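Side-chain contact in putative tetR family transcriptional regulator (Streptomyces coelicolor A3, PDB 2Q24), which probably binds regulatory DNA through a helix-turn-helix motif and controls transcription, as other members of its family do: residues Glu83-Pro86 with Ala87-Leu90. Numbering follows the deposited sequence.
Sequences ELPP and AEAL
The flat Glu88 carboxylate meets the puckered Pro85 ring at this helix start. Glu88 CB lies over one face of the ring, 4.1 Å from Pro85 CD, and the carboxylate stands above that same face but displaced beyond the CG-CD edge. Glu88 OE1 is 3.9 Å from Pro85 CD, and Glu88 CD sits 4.1 Å from Pro85 CG; both are van der Waals contacts. Leu84 sends its isobutyl group across the Glu88 chain at about a right angle, with Leu84 CD2 4.1 Å from Glu88 OE1. Glu88 CG stands anti to its own carbonyl carbon (chi1 -72°) and the chain then runs extended, which carries the carboxylate out past the CG-CD edge of the ring. Nearer the backbone, Leu84 CB packs 4.2 Å from Ala89 CB.

Pro85 occupies the N-cap position of helix 86-106, and its carbonyl starts the helical bonding: Ala89 N donates to Pro85 O at 2.8 Å. Leu90 N follows with a 2.9 Å bond to Pro86 O. Pro86, in the first turn, has no N-H, so no donor there is left needing a partner, while Ala87 N is taken by the Glu145 carboxylate. Pro86 rests on Leu81, Ala139 and Ala143, Ala89 on Leu80 and Leu136, and Leu90 on Leu133 and Leu136. The contact thus joins helix 77-83 to helix 86-106 through the Leu84-Pro85 link, and the acidic groups of Glu88 and Glu145 near the helix start would probably interact favourably with its dipole.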
loop_
_atom_site.group_PDB
_atom_site.type_symbol
_atom_site.label_atom_id
_atom_site.label_comp_id
_atom_site.label_asym_id
_atom_site.label_seq_id
_atom_site.Cartn_x
_atom_site.Cartn_y
_atom_site.Cartn_z
ATOM N N GLU B 83 12.799 -7.382 14.660
ATOM C CA GLU B 83 13.743 -6.841 15.653
ATOM C C GLU B 83 13.208 -6.705 17.063
ATOM O O GLU B 83 13.992 -6.532 18.001
ATOM C CB GLU B 83 14.201 -5.429 15.280
ATOM C CG GLU B 83 14.966 -5.311 13.973
ATOM C CD GLU B 83 16.205 -6.192 13.908
ATOM O OE1 GLU B 83 16.850 -6.449 14.981
ATOM O OE2 GLU B 83 16.508 -6.655 12.768
ATOM N N LEU B 84 11.890 -6.653 17.211
ATOM C CA LEU B 84 11.278 -6.394 18.501
ATOM C C LEU B 84 10.201 -7.415 18.866
ATOM O O LEU B 84 9.520 -7.935 17.980
ATOM C CB LEU B 84 10.574 -5.017 18.464
ATOM C CG LEU B 84 11.484 -3.801 18.295
ATOM C CD1 LEU B 84 10.587 -2.571 18.056
ATOM C CD2 LEU B 84 12.373 -3.616 19.598
ATOM N N PRO B 85 10.008 -7.647 20.178
ATOM C CA PRO B 85 8.860 -8.456 20.607
ATOM C C PRO B 85 7.611 -7.769 20.051
ATOM O O PRO B 85 7.597 -6.523 19.882
ATOM C CB PRO B 85 8.878 -8.304 22.127
ATOM C CG PRO B 85 10.268 -7.856 22.473
ATOM C CD PRO B 85 10.746 -7.067 21.320
ATOM N N PRO B 86 6.581 -8.558 19.666
ATOM C CA PRO B 86 5.531 -7.964 18.849
ATOM C C PRO B 86 4.743 -6.819 19.447
ATOM O O PRO B 86 4.433 -5.889 18.699
ATOM C CB PRO B 86 4.627 -9.144 18.461
ATOM C CG PRO B 86 4.955 -10.216 19.417
ATOM C CD PRO B 86 6.411 -10.013 19.831
ATOM N N ALA B 87 4.470 -6.819 20.754
ATOM C CA ALA B 87 3.802 -5.644 21.349
ATOM C C ALA B 87 4.668 -4.377 21.281
ATOM O O ALA B 87 4.146 -3.288 21.108
ATOM C CB ALA B 87 3.356 -5.927 22.825
ATOM N N GLU B 88 5.983 -4.537 21.418
ATOM C CA GLU B 88 6.911 -3.413 21.231
ATOM C C GLU B 88 7.042 -3.032 19.774
ATOM O O GLU B 88 7.164 -1.832 19.471
ATOM C CB GLU B 88 8.264 -3.778 21.812
ATOM C CG GLU B 88 8.232 -3.809 23.325
ATOM C CD GLU B 88 9.596 -4.067 23.952
ATOM O OE1 GLU B 88 10.663 -3.740 23.359
ATOM O OE2 GLU B 88 9.614 -4.619 25.082
ATOM N N ALA B 89 7.024 -4.009 18.861
ATOM C CA ALA B 89 6.853 -3.635 17.421
ATOM C C ALA B 89 5.603 -2.757 17.185
ATOM O O ALA B 89 5.673 -1.683 16.542
ATOM C CB ALA B 89 6.869 -4.887 16.463
ATOM N N LEU B 90 4.434 -3.227 17.654
ATOM C CA LEU B 90 3.206 -2.436 17.603
ATOM C C LEU B 90 3.404 -1.012 18.171
ATOM O O LEU B 90 3.121 -0.037 17.481
ATOM C CB LEU B 90 2.067 -3.221 18.318
ATOM C CG LEU B 90 0.753 -2.462 18.469
ATOM C CD1 LEU B 90 0.157 -2.152 17.023
ATOM C CD2 LEU B 90 -0.135 -3.430 19.308
#